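Local coordinates for ribosomal RNA small subunit methyltransferase E (Thermotoga maritima, PDB 1Z85), which probably methylates N3 of a uridine in 16S rRNA of the assembled small ribosomal subunit, using S-adenosyl-L-methionine as methyl donor, at residues Pro83-Leu87 / Ile227-Lys233; Ile93-Thr99 / Ser122-Ile126; Cys106-Asp112 / Ala138-Arg144. All blocks are in the same frame, centred on the assembly; numbering follows the deposited sequence.

Contact 1 (Pro83-Leu87 / Ile227-Lys233); sequences PTEKL and IALKKQK
Two lysines reach out from the last turn of a helix and its exit and take hold of the chain just before a strand. P83-K86 is loop, with T84 the one residue at helical angles (phi/psi -74/-40) and E85 and K86 extended, so that L87 enters strand 87-92 at -103/120. Within this turn K86, whose CB points away from the helix, folds back and gives NZ to P83 O at 2.6 Å. The other segment stays helical through K230; Q232 then turns to positive phi (53/34), and K233 N bonds back to A228 O (2.7 Å) and Q232 N to L229 O (3.0 Å), a Schellman motif closing helix 216-230. That helix packs against the parallel sheet of the alpha/beta-knot (SPOUT) methyltransferase domain, with I227 also touching I182 and V184 of strand 182-186. The nearest CA pair is L87-A228, 7.6 Å. L87, chi1 t and chi2 p, points toward the helix: its CD1 lies 4.0 Å from I227 CG2 and its CD2 4.2 Å from A228 CB. K233 starts with chi1 and chi2 both m, then runs out straight in t, t; CE passes 4.0 Å from L87 CB, and NZ donates to E85 O at 2.7 Å, lies 3.5 Å from P83 CB and forms a salt bridge with D112. K231 also begins m, m. Its NZ makes a salt bridge to E85 OE2 at 3.2 Å, with E85 at chi1 119°, between wells, and chi2 t, and donates to L178 O as well.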
loop_
_atom_site.group_PDB
_atom_site.type_symbol
_atom_site.label_atom_id
_atom_site.label_comp_id
_atom_site.label_asym_id
_atom_site.label_seq_id
_atom_site.Cartn_x
_atom_site.Cartn_y
_atom_site.Cartn_z
ATOM N N PRO B 83 14.053 -4.972 20.741
ATOM C CA PRO B 83 14.500 -3.584 20.561
ATOM C C PRO B 83 14.381 -2.799 21.869
ATOM O O PRO B 83 13.499 -3.083 22.684
ATOM C CB PRO B 83 13.519 -3.048 19.521
ATOM C CG PRO B 83 12.279 -3.782 19.825
ATOM C CD PRO B 83 12.681 -5.170 20.252
ATOM N N THR B 84 15.256 -1.814 22.056
ATOM C CA THR B 84 15.183 -0.938 23.220
ATOM C C THR B 84 14.033 0.043 23.107
ATOM O O THR B 84 13.374 0.301 24.105
ATOM C CB THR B 84 16.450 -0.123 23.428
ATOM O OG1 THR B 84 17.515 -0.703 22.676
ATOM C CG2 THR B 84 16.802 -0.072 24.913
ATOM N N GLU B 85 13.776 0.596 21.920
ATOM C CA GLU B 85 12.568 1.410 21.770
ATOM C C GLU B 85 11.521 0.811 20.816
ATOM O O GLU B 85 11.788 0.442 19.677
ATOM C CB GLU B 85 12.915 2.887 21.572
ATOM C CG GLU B 85 12.503 3.603 20.325
ATOM C CD GLU B 85 13.038 5.042 20.367
ATOM O OE1 GLU B 85 13.058 5.612 21.482
ATOM O OE2 GLU B 85 13.469 5.572 19.314
ATOM N N LYS B 86 10.325 0.646 21.351
ATOM C CA LYS B 86 9.300 -0.129 20.682
ATOM C C LYS B 86 8.419 0.796 19.856
ATOM O O LYS B 86 8.165 1.949 20.229
ATOM C CB LYS B 86 8.424 -0.911 21.666
ATOM C CG LYS B 86 9.158 -1.670 22.773
ATOM C CD LYS B 86 9.037 -3.195 22.675
ATOM C CE LYS B 86 9.774 -3.885 23.849
ATOM N NZ LYS B 86 11.228 -3.507 23.956
ATOM N N LEU B 87 7.983 0.260 18.717
ATOM C CA LEU B 87 6.911 0.835 17.922
ATOM C C LEU B 87 5.643 0.007 18.160
ATOM O O LEU B 87 5.602 -1.195 17.890
ATOM C CB LEU B 87 7.319 0.833 16.457
ATOM C CG LEU B 87 6.222 1.276 15.475
ATOM C CD1 LEU B 87 5.764 2.691 15.750
ATOM C CD2 LEU B 87 6.726 1.157 14.078
ATOM N N ILE B 227 6.546 6.528 9.668
ATOM C CA ILE B 227 6.988 6.488 11.034
ATOM C C ILE B 227 8.065 5.396 11.251
ATOM O O ILE B 227 9.079 5.643 11.841
ATOM C CB ILE B 227 5.761 6.320 11.989
ATOM C CG1 ILE B 227 4.947 7.633 12.030
ATOM C CG2 ILE B 227 6.246 5.937 13.402
ATOM C CD1 ILE B 227 3.477 7.527 12.438
ATOM N N ALA B 228 7.839 4.187 10.767
ATOM C CA ALA B 228 8.812 3.104 10.872
ATOM C C ALA B 228 10.126 3.442 10.222
ATOM O O ALA B 228 11.187 3.118 10.717
ATOM C CB ALA B 228 8.227 1.859 10.224
ATOM N N LEU B 229 10.040 4.081 9.063
ATOM C CA LEU B 229 11.209 4.594 8.349
ATOM C C LEU B 229 12.027 5.557 9.177
ATOM O O LEU B 229 13.232 5.407 9.297
ATOM C CB LEU B 229 10.750 5.328 7.104
ATOM C CG LEU B 229 10.991 4.670 5.754
ATOM C CD1 LEU B 229 10.504 5.638 4.636
ATOM C CD2 LEU B 229 12.449 4.335 5.549
ATOM N N LYS B 230 11.352 6.574 9.711
ATOM C CA LYS B 230 11.961 7.627 10.534
ATOM C C LYS B 230 12.593 6.997 11.794
ATOM O O LYS B 230 13.690 7.321 12.174
ATOM C CB LYS B 230 10.887 8.668 10.901
ATOM C CG LYS B 230 11.330 10.112 10.943
ATOM C CD LYS B 230 11.751 10.665 9.590
ATOM N N LYS B 231 11.909 6.032 12.390
ATOM C CA LYS B 231 12.417 5.295 13.542
ATOM C C LYS B 231 13.382 4.156 13.211
ATOM O O LYS B 231 13.835 3.419 14.105
ATOM C CB LYS B 231 11.219 4.730 14.308
ATOM C CG LYS B 231 10.447 5.784 15.040
ATOM C CD LYS B 231 11.401 6.493 15.958
ATOM C CE LYS B 231 10.816 6.870 17.269
ATOM N NZ LYS B 231 11.812 7.825 17.833
ATOM N N GLN B 232 13.687 4.008 11.929
ATOM C CA GLN B 232 14.537 2.939 11.449
ATOM C C GLN B 232 14.101 1.540 11.873
ATOM O O GLN B 232 14.928 0.678 12.134
ATOM C CB GLN B 232 15.977 3.240 11.845
ATOM C CG GLN B 232 16.687 3.994 10.755
ATOM C CD GLN B 232 17.366 5.243 11.222
ATOM O OE1 GLN B 232 16.943 6.351 10.877
ATOM N NE2 GLN B 232 18.440 5.086 11.991
ATOM N N LYS B 233 12.796 1.322 11.970
ATOM C CA LYS B 233 12.251 -0.011 12.132
ATOM C C LYS B 233 12.272 -0.781 10.804
ATOM O O LYS B 233 12.223 -2.006 10.775
ATOM C CB LYS B 233 10.842 0.090 12.663
ATOM C CG LYS B 233 10.778 0.681 14.112
ATOM C CD LYS B 233 11.183 -0.345 15.118
ATOM C CE LYS B 233 11.239 0.173 16.538
ATOM N NZ LYS B 233 11.804 -0.954 17.346
#

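Contact 2 (Ile93-Thr99 / Ser122-Ile126)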
loop_
_atom_site.group_PDB
_atom_site.type_symbol
_atom_site.label_atom_id
_atom_site.label_comp_id
_atom_site.label_asym_id
_atom_site.label_seq_id
_atom_site.Cartn_x
_atom_site.Cartn_y
_atom_site.Cartn_z
ATOM N N ILE B 93 -10.490 -3.493 16.054
ATOM C CA ILE B 93 -11.227 -4.725 15.870
ATOM C C ILE B 93 -12.443 -4.399 15.004
ATOM O O ILE B 93 -13.387 -3.774 15.459
ATOM C CB ILE B 93 -11.653 -5.348 17.195
ATOM C CG1 ILE B 93 -10.419 -5.805 17.981
ATOM C CG2 ILE B 93 -12.551 -6.514 16.961
ATOM C CD1 ILE B 93 -10.705 -6.135 19.464
ATOM N N GLY B 94 -12.352 -4.779 13.721
ATOM C CA GLY B 94 -13.361 -4.437 12.709
ATOM C C GLY B 94 -13.486 -5.550 11.678
ATOM O O GLY B 94 -13.190 -6.703 11.977
ATOM N N ARG B 95 -13.989 -5.228 10.501
ATOM C CA ARG B 95 -14.186 -6.219 9.472
ATOM C C ARG B 95 -12.903 -6.939 9.214
ATOM O O ARG B 95 -11.810 -6.302 9.131
ATOM C CB ARG B 95 -14.705 -5.564 8.186
ATOM C CG ARG B 95 -16.149 -5.157 8.339
ATOM C CD ARG B 95 -16.770 -4.719 7.035
ATOM N NE ARG B 95 -16.077 -3.563 6.463
ATOM C CZ ARG B 95 -15.378 -3.610 5.327
ATOM N NH1 ARG B 95 -15.293 -4.734 4.644
ATOM N NH2 ARG B 95 -14.781 -2.526 4.853
ATOM N N TRP B 96 -12.999 -8.251 9.060
ATOM C CA TRP B 96 -11.791 -9.074 9.030
ATOM C C TRP B 96 -10.786 -8.699 7.936
ATOM O O TRP B 96 -9.582 -8.739 8.119
ATOM C CB TRP B 96 -12.158 -10.557 8.967
ATOM C CG TRP B 96 -10.950 -11.401 8.864
ATOM C CD1 TRP B 96 -10.568 -12.154 7.786
ATOM C CD2 TRP B 96 -9.917 -11.535 9.853
ATOM N NE1 TRP B 96 -9.361 -12.780 8.062
ATOM C CE2 TRP B 96 -8.931 -12.400 9.314
ATOM C CE3 TRP B 96 -9.743 -11.026 11.157
ATOM C CZ2 TRP B 96 -7.772 -12.763 10.028
ATOM C CZ3 TRP B 96 -8.581 -11.363 11.864
ATOM C CH2 TRP B 96 -7.618 -12.241 11.303
ATOM N N GLU B 97 -11.274 -8.329 6.778
ATOM C CA GLU B 97 -10.389 -8.006 5.655
ATOM C C GLU B 97 -9.511 -6.760 5.977
ATOM O O GLU B 97 -8.323 -6.673 5.566
ATOM C CB GLU B 97 -11.261 -7.782 4.425
ATOM C CG GLU B 97 -12.489 -8.864 4.378
ATOM C CD GLU B 97 -13.881 -8.424 5.057
ATOM O OE1 GLU B 97 -14.718 -7.753 4.390
ATOM O OE2 GLU B 97 -14.179 -8.812 6.229
ATOM N N ARG B 98 -10.076 -5.799 6.728
ATOM C CA ARG B 98 -9.307 -4.625 7.158
ATOM C C ARG B 98 -8.326 -5.038 8.238
ATOM O O ARG B 98 -7.183 -4.629 8.188
ATOM C CB ARG B 98 -10.218 -3.542 7.707
ATOM C CG ARG B 98 -10.944 -2.803 6.623
ATOM C CD ARG B 98 -12.112 -1.982 7.156
ATOM N NE ARG B 98 -11.688 -0.717 7.739
ATOM C CZ ARG B 98 -11.651 0.447 7.094
ATOM N NH1 ARG B 98 -11.935 0.549 5.792
ATOM N NH2 ARG B 98 -11.284 1.512 7.764
ATOM N N THR B 99 -8.807 -5.805 9.234
ATOM C CA THR B 99 -7.989 -6.251 10.380
ATOM C C THR B 99 -6.833 -7.111 9.932
ATOM O O THR B 99 -5.757 -6.922 10.375
ATOM C CB THR B 99 -8.851 -6.977 11.420
ATOM O OG1 THR B 99 -9.959 -6.146 11.778
ATOM C CG2 THR B 99 -8.102 -7.220 12.698
ATOM N N SER B 122 -17.797 0.003 16.581
ATOM C CA SER B 122 -17.637 -1.366 16.037
ATOM C C SER B 122 -18.337 -2.359 16.925
ATOM O O SER B 122 -18.280 -2.220 18.124
ATOM C CB SER B 122 -16.190 -1.776 15.994
ATOM O OG SER B 122 -16.016 -3.112 15.548
ATOM N N GLN B 123 -18.980 -3.366 16.329
ATOM C CA GLN B 123 -19.491 -4.490 17.108
ATOM C C GLN B 123 -18.751 -5.763 16.824
ATOM O O GLN B 123 -19.236 -6.805 17.120
ATOM C CB GLN B 123 -20.977 -4.716 16.836
ATOM C CG GLN B 123 -21.821 -3.489 16.876
ATOM C CD GLN B 123 -23.277 -3.823 16.623
ATOM O OE1 GLN B 123 -24.029 -3.012 16.099
ATOM N NE2 GLN B 123 -23.660 -5.037 16.943
ATOM N N HIS B 124 -17.570 -5.669 16.233
ATOM C CA HIS B 124 -16.798 -6.821 15.890
ATOM C C HIS B 124 -16.019 -7.355 17.078
ATOM O O HIS B 124 -15.957 -6.747 18.133
ATOM C CB HIS B 124 -15.838 -6.548 14.721
ATOM C CG HIS B 124 -16.511 -6.405 13.405
ATOM N ND1 HIS B 124 -17.009 -5.199 12.942
ATOM C CD2 HIS B 124 -16.867 -7.327 12.494
ATOM C CE1 HIS B 124 -17.574 -5.394 11.767
ATOM N NE2 HIS B 124 -17.501 -6.668 11.474
ATOM N N GLU B 125 -15.508 -8.562 16.881
ATOM C CA GLU B 125 -14.653 -9.259 17.819
ATOM C C GLU B 125 -13.522 -9.805 17.000
ATOM O O GLU B 125 -13.663 -9.968 15.790
ATOM C CB GLU B 125 -15.385 -10.427 18.500
ATOM C CG GLU B 125 -16.660 -10.089 19.347
ATOM C CD GLU B 125 -16.389 -9.255 20.669
ATOM O OE1 GLU B 125 -15.326 -9.380 21.305
ATOM O OE2 GLU B 125 -17.277 -8.452 21.083
ATOM N N ILE B 126 -12.428 -10.127 17.668
ATOM C CA ILE B 126 -11.287 -10.817 17.072
ATOM C C ILE B 126 -10.914 -12.037 17.893
ATOM O O ILE B 126 -10.955 -12.002 19.151
ATOM C CB ILE B 126 -10.054 -9.876 16.886
ATOM C CG1 ILE B 126 -8.950 -10.544 16.069
ATOM C CG2 ILE B 126 -9.475 -9.387 18.174
ATOM C CD1 ILE B 126 -7.963 -9.520 15.594
#
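The junction between a strand and its following helix in the alpha/beta-knot methyltransferase domain is covered here by a second loop, S122-I126, which runs past I93, G94 and the start of helix 96-108. R95 is the N-cap residue. S122 OG accepts from H124 N at 3.1 Å, an ST turn within the loop, and donates to I93 O at 2.7 Å, the bond that ties the loop to the other segment. With the CA atoms of G94 and H124 only 5.3 Å apart, the imidazole lays one face over the peptide joining G94 and R95 (G94 C to H124 CG, 3.6 Å). I93 turns its side chain into the loop: CG2 lies 3.4 Å from E125 C, and CD1 is 3.7 Å from I126 CG2. I126 CD1 in turn meets T99 CG2 at 3.7 Å and the edge of the W96 ring at CZ3, 4.2 Å. I126 also touches A131 of helix 128-142 and, like I93, F116 of strand 113-117, while W96 lies against K130 and V134 of helix 128-142.

Contact 3 (Cys106-Asp112 / Ala138-Arg144); sequences CVELGVD and AAKQCKR
This is a helix-end to helix-end contact in the methyltransferase domain, where the C-terminal turns of helices 96-108 and 128-142 meet and an arginine just past the second helix binds carbonyls at the end of the first. The backbones come close at V107-A139 (CA atoms 6.2 Å apart) and E108-C142 (6.6 Å). C106-E108 is helical; L109 leaves at -94/17, G110 takes positive phi (74/17) and V111 is extended (-62/137). A138-C142 is helical too, K143 flips to 54/54, and R144 (-105/109) heads back toward the first helix, its N bonded to A139 O at 3.0 Å. V107, chi1 t, fits against the small residues opposite: CG2 is 3.9 Å from A138 CB, and CG1 is 4.0 Å from A139 CB. E108 CG lies 3.9 Å from C142 SG, while its carboxylate bonds to T218 of the second subunit. R144 is nearly fully extended, chi1 to chi3 all t. NH1 donates to V107 O at 2.8 Å and to V111 O at 3.0 Å; NH2 donates to the same V111 O at 2.7 Å, with both carbonyl oxygens near the guanidinium plane, at its edge. A water accepts from R144 NH2 at 3.2 Å and donates to D112 OD1 at 2.9 Å; D112 OD2 is salt-bridged to K233. Helix 96-108 ends in a Schellman motif with G110 as C-prime residue, closed by weak bonds from V111 N to C106 O (3.1 Å) and G110 N to V107 O (3.4 Å); R144 thus binds one of its acceptor carbonyls, V107 O, and the V111 carbonyl just beyond.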
loop_
_atom_site.group_PDB
_atom_site.type_symbol
_atom_site.label_atom_id
_atom_site.label_comp_id
_atom_site.label_asym_id
_atom_site.label_seq_id
_atom_site.Cartn_x
_atom_site.Cartn_y
_atom_site.Cartn_z
ATOM N N CYS B 106 1.619 -4.371 9.869
ATOM C CA CYS B 106 2.411 -4.242 11.099
ATOM C C CYS B 106 3.628 -5.171 11.169
ATOM O O CYS B 106 4.702 -4.776 11.619
ATOM C CB CYS B 106 1.542 -4.525 12.317
ATOM S SG CYS B 106 0.437 -3.193 12.779
ATOM N N VAL B 107 3.474 -6.422 10.756
ATOM C CA VAL B 107 4.642 -7.333 10.647
ATOM C C VAL B 107 5.629 -6.775 9.672
ATOM O O VAL B 107 6.817 -6.663 9.943
ATOM C CB VAL B 107 4.229 -8.760 10.147
ATOM C CG1 VAL B 107 5.414 -9.678 10.008
ATOM C CG2 VAL B 107 3.187 -9.382 11.062
ATOM N N GLU B 108 5.125 -6.435 8.507
ATOM C CA GLU B 108 5.936 -5.960 7.431
ATOM C C GLU B 108 6.775 -4.733 7.723
ATOM O O GLU B 108 7.901 -4.637 7.279
ATOM C CB GLU B 108 5.031 -5.623 6.241
ATOM C CG GLU B 108 5.647 -5.949 4.989
ATOM C CD GLU B 108 4.866 -5.465 3.789
ATOM O OE1 GLU B 108 3.621 -5.482 3.822
ATOM O OE2 GLU B 108 5.549 -5.089 2.816
ATOM N N LEU B 109 6.183 -3.785 8.425
ATOM C CA LEU B 109 6.753 -2.472 8.695
ATOM C C LEU B 109 7.494 -2.374 10.015
ATOM O O LEU B 109 7.742 -1.263 10.528
ATOM C CB LEU B 109 5.641 -1.393 8.676
ATOM C CG LEU B 109 4.947 -1.266 7.301
ATOM C CD1 LEU B 109 3.736 -0.372 7.345
ATOM C CD2 LEU B 109 5.941 -0.766 6.266
ATOM N N GLY B 110 7.840 -3.506 10.589
ATOM C CA GLY B 110 8.674 -3.499 11.775
ATOM C C GLY B 110 8.035 -3.064 13.085
ATOM O O GLY B 110 8.731 -2.753 14.054
ATOM N N VAL B 111 6.721 -3.055 13.152
ATOM C CA VAL B 111 6.034 -2.843 14.423
ATOM C C VAL B 111 6.376 -3.963 15.415
ATOM O O VAL B 111 6.433 -5.140 15.039
ATOM C CB VAL B 111 4.498 -2.730 14.198
ATOM C CG1 VAL B 111 3.721 -2.773 15.474
ATOM C CG2 VAL B 111 4.167 -1.484 13.372
ATOM N N ASP B 112 6.634 -3.568 16.666
ATOM C CA ASP B 112 7.006 -4.493 17.769
ATOM C C ASP B 112 5.831 -5.044 18.579
ATOM O O ASP B 112 5.876 -6.180 19.012
ATOM C CB ASP B 112 7.995 -3.798 18.731
ATOM C CG ASP B 112 9.273 -3.393 18.035
ATOM O OD1 ASP B 112 9.971 -4.258 17.471
ATOM O OD2 ASP B 112 9.560 -2.196 17.995
ATOM N N ALA B 138 2.633 -14.025 7.866
ATOM C CA ALA B 138 3.329 -12.812 7.369
ATOM C C ALA B 138 4.818 -12.784 7.699
ATOM O O ALA B 138 5.663 -12.510 6.836
ATOM C CB ALA B 138 2.662 -11.549 7.914
ATOM N N ALA B 139 5.155 -13.047 8.943
ATOM C CA ALA B 139 6.547 -13.114 9.360
ATOM C C ALA B 139 7.324 -14.168 8.580
ATOM O O ALA B 139 8.454 -13.925 8.190
ATOM C CB ALA B 139 6.596 -13.400 10.868
ATOM N N LYS B 140 6.741 -15.345 8.340
ATOM C CA LYS B 140 7.469 -16.393 7.591
ATOM C C LYS B 140 7.776 -15.868 6.197
ATOM O O LYS B 140 8.858 -16.089 5.684
ATOM C CB LYS B 140 6.691 -17.717 7.489
ATOM C CG LYS B 140 6.695 -18.565 8.753
ATOM C CD LYS B 140 5.462 -19.507 8.821
ATOM C CE LYS B 140 5.267 -20.326 7.527
ATOM N NZ LYS B 140 4.168 -21.332 7.646
ATOM N N GLN B 141 6.834 -15.125 5.616
ATOM C CA GLN B 141 7.066 -14.501 4.322
ATOM C C GLN B 141 8.123 -13.362 4.342
ATOM O O GLN B 141 8.964 -13.261 3.419
ATOM C CB GLN B 141 5.738 -14.055 3.714
ATOM C CG GLN B 141 5.680 -14.147 2.186
ATOM N N CYS B 142 8.131 -12.536 5.385
ATOM C CA CYS B 142 9.061 -11.388 5.459
ATOM C C CYS B 142 10.398 -11.737 6.073
ATOM O O CYS B 142 11.266 -10.863 6.180
ATOM C CB CYS B 142 8.439 -10.230 6.256
ATOM S SG CYS B 142 7.209 -9.468 5.302
ATOM N N LYS B 143 10.528 -13.007 6.487
ATOM C CA LYS B 143 11.687 -13.537 7.186
ATOM C C LYS B 143 11.986 -12.700 8.413
ATOM O O LYS B 143 13.095 -12.206 8.627
ATOM C CB LYS B 143 12.883 -13.648 6.244
ATOM C CG LYS B 143 12.578 -14.349 4.909
ATOM C CD LYS B 143 12.370 -15.862 5.022
ATOM C CE LYS B 143 12.749 -16.636 3.682
ATOM N NZ LYS B 143 11.550 -17.172 2.899
ATOM N N ARG B 144 10.955 -12.549 9.231
ATOM C CA ARG B 144 11.052 -11.794 10.463
ATOM C C ARG B 144 11.087 -12.763 11.646
ATOM O O ARG B 144 10.080 -13.387 11.962
ATOM C CB ARG B 144 9.900 -10.814 10.516
ATOM C CG ARG B 144 9.856 -10.077 11.777
ATOM C CD ARG B 144 9.089 -8.808 11.675
ATOM N NE ARG B 144 9.064 -8.267 13.030
ATOM C CZ ARG B 144 8.249 -7.324 13.483
ATOM N NH1 ARG B 144 7.327 -6.745 12.701
ATOM N NH2 ARG B 144 8.378 -6.964 14.748
HETATM O O HOH W 1 10.030 -7.121 17.495
#

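Overall arrangement
All three contacts lie in the alpha/beta-knot methyltransferase domain. Contact 1 closes the longest loop, and contacts 2 and 3 are nested inside it; their segments alternate along the chain, because both join helix 96-108 to the region of helix 128-142, contact 2 at the start of the first helix and contact 3 at its end. Their centres are 21 Å apart. Contacts 1 and 3 touch, with centres 13 Å apart: K233 NZ meets D112 OD2 at 2.6 Å, and A228 CB packs on L109 O at 3.2 Å. Both also touch the second subunit, so this end of the domain forms part of the interface between the two subunits. Contact 2 sits 26 Å from contact 1, centre to centre, across the chain's centre.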